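Hypothetical protein PG1100 (Porphyromonas gingivalis, PDB 1ZBS) is of unknown function but probably acts as an ATP-dependent N-acetylglucosamine kinase of the ASKHA (acetate and sugar kinase/Hsc70/actin) superfamily. Local coordinates at residues C114-G119 and G242-H247; G100-L105 and C123-R128. All coordinates share one frame; numbering follows the deposited sequence.

Contact 1: C114-G119 and G242-H247; sequences CILGTG and GSVAFH
L116 ends its strand by handing its carbonyl oxygen to the start of helix 243-247, which runs nearly perpendicular to that strand (83°). The polar part converges on this one atom. The better bond comes from A245 N, 3.1 Å from L116 O, with an N-H...O angle of 151°; V244 N lies at 3.0 Å from the same oxygen, but its bond is bent and weak. G242, the N-cap, adds a CA-H...O contact, its CA 3.3 Å from L116 O, and its positive phi suits a residue without a side chain. Apolar packing flanks these bonds. L116 CB, the root of the side chain, meets the A245 methyl, CB, at 3.5 Å, while CD2 leans on the same alanine. With V244 CG1 anti to the backbone N (chi1 171°), CG2 falls anti to the carbonyl carbon, beside the backbone N, and lies 3.5 Å from G117 O. F220 of helix 210-229 packs on both L116 and V244. The two turns, with G117-T118-G119 after the strand and G242 at the helix start, are consistent with the phosphate-2 and adenosine motifs of ASKHA kinases. First-turn amides lack acceptors within their own helix; here a buried strand carbonyl serves two of them, and the positive end of the helix dipole probably strengthens its hold.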
loop_
_atom_site.group_PDB
_atom_site.type_symbol
_atom_site.label_atom_id
_atom_site.label_comp_id
_atom_site.label_asym_id
_atom_site.label_seq_id
_atom_site.Cartn_x
_atom_site.Cartn_y
_atom_site.Cartn_z
ATOM N N CYS A 114 17.193 -12.530 -9.489
ATOM C CA CYS A 114 16.135 -11.586 -9.138
ATOM C C CYS A 114 14.939 -11.646 -10.061
ATOM O O CYS A 114 15.067 -11.899 -11.258
ATOM C CB CYS A 114 16.666 -10.157 -9.163
ATOM S SG CYS A 114 18.117 -9.879 -8.194
ATOM N N ILE A 115 13.770 -11.405 -9.489
ATOM C CA ILE A 115 12.543 -11.388 -10.262
ATOM C C ILE A 115 11.987 -9.970 -10.243
ATOM O O ILE A 115 11.938 -9.324 -9.199
ATOM C CB ILE A 115 11.501 -12.345 -9.681
ATOM C CG1 ILE A 115 12.031 -13.784 -9.740
ATOM C CG2 ILE A 115 10.191 -12.207 -10.456
ATOM C CD1 ILE A 115 11.056 -14.825 -9.233
ATOM N N LEU A 116 11.601 -9.475 -11.412
ATOM C CA LEU A 116 11.030 -8.138 -11.533
ATOM C C LEU A 116 9.806 -8.255 -12.444
ATOM O O LEU A 116 9.917 -8.129 -13.665
ATOM C CB LEU A 116 12.063 -7.178 -12.144
ATOM C CG LEU A 116 12.434 -5.866 -11.451
ATOM C CD1 LEU A 116 12.775 -6.118 -9.991
ATOM C CD2 LEU A 116 13.627 -5.213 -12.177
ATOM N N GLY A 117 8.652 -8.531 -11.836
ATOM C CA GLY A 117 7.400 -8.653 -12.567
ATOM C C GLY A 117 6.308 -7.922 -11.791
ATOM O O GLY A 117 6.500 -6.770 -11.400
ATOM N N THR A 118 5.171 -8.570 -11.556
ATOM C CA THR A 118 4.082 -7.953 -10.796
ATOM C C THR A 118 4.621 -7.615 -9.404
ATOM O O THR A 118 4.341 -6.546 -8.847
ATOM C CB THR A 118 2.886 -8.923 -10.652
ATOM O OG1 THR A 118 2.422 -9.290 -11.951
ATOM C CG2 THR A 118 1.742 -8.274 -9.881
ATOM N N GLY A 119 5.395 -8.548 -8.860
ATOM C CA GLY A 119 6.035 -8.379 -7.566
ATOM C C GLY A 119 7.540 -8.536 -7.763
ATOM O O GLY A 119 7.976 -8.911 -8.852
ATOM N N GLY A 242 11.546 -11.682 -15.572
ATOM C CA GLY A 242 10.322 -10.923 -15.415
ATOM C C GLY A 242 9.987 -9.886 -16.468
ATOM O O GLY A 242 10.864 -9.319 -17.126
ATOM N N SER A 243 8.690 -9.632 -16.606
ATOM C CA SER A 243 8.181 -8.672 -17.575
ATOM C C SER A 243 8.731 -7.266 -17.366
ATOM O O SER A 243 9.108 -6.602 -18.323
ATOM C CB SER A 243 6.649 -8.666 -17.533
ATOM O OG SER A 243 6.169 -8.633 -16.191
ATOM N N VAL A 244 8.793 -6.818 -16.117
ATOM C CA VAL A 244 9.312 -5.485 -15.820
ATOM C C VAL A 244 10.824 -5.379 -16.033
ATOM O O VAL A 244 11.320 -4.355 -16.526
ATOM C CB VAL A 244 8.984 -5.068 -14.375
ATOM C CG1 VAL A 244 9.726 -3.789 -14.020
ATOM C CG2 VAL A 244 7.468 -4.865 -14.222
ATOM N N ALA A 245 11.560 -6.424 -15.650
ATOM C CA ALA A 245 13.016 -6.426 -15.826
ATOM C C ALA A 245 13.316 -6.346 -17.313
ATOM O O ALA A 245 14.229 -5.639 -17.740
ATOM C CB ALA A 245 13.629 -7.697 -15.241
ATOM N N PHE A 246 12.534 -7.077 -18.094
ATOM C CA PHE A 246 12.711 -7.082 -19.530
ATOM C C PHE A 246 12.307 -5.728 -20.114
ATOM O O PHE A 246 13.148 -4.993 -20.628
ATOM C CB PHE A 246 11.876 -8.209 -20.151
ATOM C CG PHE A 246 12.182 -8.455 -21.596
ATOM C CD1 PHE A 246 13.497 -8.678 -22.011
ATOM C CD2 PHE A 246 11.167 -8.431 -22.550
ATOM C CE1 PHE A 246 13.800 -8.861 -23.358
ATOM C CE2 PHE A 246 11.455 -8.613 -23.902
ATOM C CZ PHE A 246 12.774 -8.828 -24.307
ATOM N N HIS A 247 11.029 -5.381 -20.005
ATOM C CA HIS A 247 10.542 -4.111 -20.545
ATOM C C HIS A 247 11.343 -2.877 -20.126
ATOM O O HIS A 247 11.360 -1.869 -20.842
ATOM C CB HIS A 247 9.059 -3.913 -20.191
ATOM C CG HIS A 247 8.162 -4.961 -20.776
ATOM N ND1 HIS A 247 8.343 -5.466 -22.045
ATOM C CD2 HIS A 247 7.090 -5.611 -20.263
ATOM C CE1 HIS A 247 7.423 -6.385 -22.289
ATOM N NE2 HIS A 247 6.652 -6.491 -21.224
#

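Contact 2: G100-L105 and C123-R128; sequences GAARAL and CLFDGR
A102 sets its methyl over one face of the F125 ring. Its CB stands 3.9 Å from the ring centroid and 17° off the normal, a CH-pi contact, though displaced toward the CG side, where A102 CB to F125 CG is 3.7 Å. The opposite face is backed by the strand's own turn: G127 N lies 3.6 Å above the plane, also toward the rim, so the ring is sandwiched between a helix methyl and a peptide nitrogen. With CG anti to the backbone N (chi1 -164°), F125 carries its ring alongside the helix, and CZ comes within 4.3 Å of R103 CG, an oblique approach. The second flat group is the R103 guanidinium. R128 O lies at its edge, near its plane, but 4.4 Å from R103 NH1, too long for a direct bond; a water accepts from R103 NH1 at 3.2 Å, but its distance to R128 O is too short to be trusted, so that half of the bridge is doubtful. NH2 of R103 has a partner of its own, the hydroxyl of Y66 in the other sheet.

In fold terms, helix 97-105 lies on the five-stranded sheet of the second ribonuclease H-like domain, where segment 100-105 crosses strand residues 123-125 at -45°. A102 also rests on A113 of the neighbouring strand, and C123 SG approaches A102 CB at 4.2 Å.

Beyond F125 the chain turns toward strand 130-133. D126 OD2 accepts from R128 N at 2.8 Å, nearly along its C-O axis, to make an Asx turn, and from E129 N as well.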
loop_
_atom_site.group_PDB
_atom_site.type_symbol
_atom_site.label_atom_id
_atom_site.label_comp_id
_atom_site.label_asym_id
_atom_site.label_seq_id
_atom_site.Cartn_x
_atom_site.Cartn_y
_atom_site.Cartn_z
ATOM N N GLY A 100 13.022 -21.461 -9.360
ATOM C CA GLY A 100 12.894 -21.725 -10.778
ATOM C C GLY A 100 13.655 -20.678 -11.566
ATOM O O GLY A 100 14.253 -20.975 -12.599
ATOM N N ALA A 101 13.645 -19.445 -11.074
ATOM C CA ALA A 101 14.349 -18.373 -11.756
ATOM C C ALA A 101 15.854 -18.563 -11.649
ATOM O O ALA A 101 16.577 -18.399 -12.628
ATOM C CB ALA A 101 13.947 -17.021 -11.185
ATOM N N ALA A 102 16.331 -18.922 -10.464
ATOM C CA ALA A 102 17.761 -19.117 -10.275
ATOM C C ALA A 102 18.273 -20.267 -11.127
ATOM O O ALA A 102 19.360 -20.184 -11.699
ATOM C CB ALA A 102 18.072 -19.373 -8.805
ATOM N N ARG A 103 17.498 -21.344 -11.209
ATOM C CA ARG A 103 17.907 -22.491 -12.009
ATOM C C ARG A 103 17.959 -22.153 -13.486
ATOM O O ARG A 103 18.813 -22.655 -14.222
ATOM C CB ARG A 103 16.961 -23.671 -11.784
ATOM C CG ARG A 103 17.233 -24.429 -10.501
ATOM C CD ARG A 103 16.250 -25.569 -10.317
ATOM N NE ARG A 103 16.600 -26.395 -9.170
ATOM C CZ ARG A 103 15.848 -27.386 -8.704
ATOM N NH1 ARG A 103 16.252 -28.085 -7.649
ATOM N NH2 ARG A 103 14.693 -27.676 -9.284
ATOM N N ALA A 104 17.047 -21.293 -13.924
ATOM C CA ALA A 104 16.997 -20.900 -15.330
ATOM C C ALA A 104 18.094 -19.906 -15.698
ATOM O O ALA A 104 18.656 -19.985 -16.784
ATOM C CB ALA A 104 15.629 -20.311 -15.651
ATOM N N LEU A 105 18.403 -18.986 -14.787
ATOM C CA LEU A 105 19.417 -17.962 -15.037
ATOM C C LEU A 105 20.830 -18.362 -14.637
ATOM O O LEU A 105 21.796 -18.061 -15.337
ATOM C CB LEU A 105 19.052 -16.677 -14.295
ATOM C CG LEU A 105 17.755 -15.979 -14.694
ATOM C CD1 LEU A 105 17.448 -14.846 -13.724
ATOM C CD2 LEU A 105 17.878 -15.464 -16.110
ATOM N N CYS A 123 17.343 -13.669 -4.362
ATOM C CA CYS A 123 17.918 -14.777 -3.616
ATOM C C CYS A 123 19.381 -14.959 -3.983
ATOM O O CYS A 123 19.817 -14.599 -5.080
ATOM C CB CYS A 123 17.183 -16.075 -3.930
ATOM S SG CYS A 123 17.565 -16.730 -5.577
ATOM N N LEU A 124 20.137 -15.520 -3.055
ATOM C CA LEU A 124 21.535 -15.800 -3.299
ATOM C C LEU A 124 21.503 -17.289 -3.628
ATOM O O LEU A 124 20.983 -18.084 -2.842
ATOM C CB LEU A 124 22.362 -15.551 -2.035
ATOM C CG LEU A 124 23.823 -15.093 -2.165
ATOM C CD1 LEU A 124 24.589 -15.615 -0.948
ATOM C CD2 LEU A 124 24.458 -15.606 -3.444
ATOM N N PHE A 125 22.019 -17.656 -4.800
ATOM C CA PHE A 125 22.045 -19.054 -5.250
ATOM C C PHE A 125 23.478 -19.563 -5.141
ATOM O O PHE A 125 24.407 -18.858 -5.521
ATOM C CB PHE A 125 21.589 -19.139 -6.714
ATOM C CG PHE A 125 21.207 -20.524 -7.157
ATOM C CD1 PHE A 125 21.640 -21.027 -8.382
ATOM C CD2 PHE A 125 20.392 -21.321 -6.359
ATOM C CE1 PHE A 125 21.263 -22.307 -8.803
ATOM C CE2 PHE A 125 20.010 -22.600 -6.771
ATOM C CZ PHE A 125 20.448 -23.092 -7.995
ATOM N N ASP A 126 23.676 -20.773 -4.621
ATOM C CA ASP A 126 25.040 -21.303 -4.504
ATOM C C ASP A 126 25.345 -22.266 -5.630
ATOM O O ASP A 126 26.425 -22.860 -5.682
ATOM C CB ASP A 126 25.263 -21.988 -3.150
ATOM C CG ASP A 126 24.590 -23.355 -3.041
ATOM O OD1 ASP A 126 24.591 -23.912 -1.915
ATOM O OD2 ASP A 126 24.067 -23.891 -4.051
ATOM N N GLY A 127 24.384 -22.416 -6.535
ATOM C CA GLY A 127 24.581 -23.303 -7.662
ATOM C C GLY A 127 23.670 -24.509 -7.660
ATOM O O GLY A 127 23.497 -25.135 -8.696
ATOM N N ARG A 128 23.099 -24.866 -6.516
ATOM C CA ARG A 128 22.208 -26.017 -6.490
ATOM C C ARG A 128 20.953 -25.672 -5.707
ATOM O O ARG A 128 19.861 -26.156 -6.008
ATOM C CB ARG A 128 22.901 -27.245 -5.870
ATOM C CG ARG A 128 22.505 -28.593 -6.524
ATOM C CD ARG A 128 23.693 -29.234 -7.274
ATOM N NE ARG A 128 23.313 -30.291 -8.222
ATOM C CZ ARG A 128 22.618 -30.087 -9.344
ATOM N NH1 ARG A 128 22.314 -31.109 -10.145
ATOM N NH2 ARG A 128 22.227 -28.859 -9.668
HETATM O O HOH W 1 17.898 -27.332 -5.013
#

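Both contacts are buried and share one sheet: contact 1 uses the end of strand 111-116, contact 2 its antiparallel neighbour 120-125. Contact 1 lies close to the middle of the chain, about 6 Å from its centre, whereas contact 2 is about 14 Å from it and runs out to exposed R128. Their chemistry follows suit. At 114-119 with 242-247, direct backbone bonds join strand to helix N-terminus; at 100-105 with 123-128, methyl-on-ring packing does the work and the polar link is at most a water between R103 and R128, one leg of it doubtful. The two meet where I115 CG1 packs against A101 CB at 4.0 Å, joining helix 97-105 to the strand that follows it.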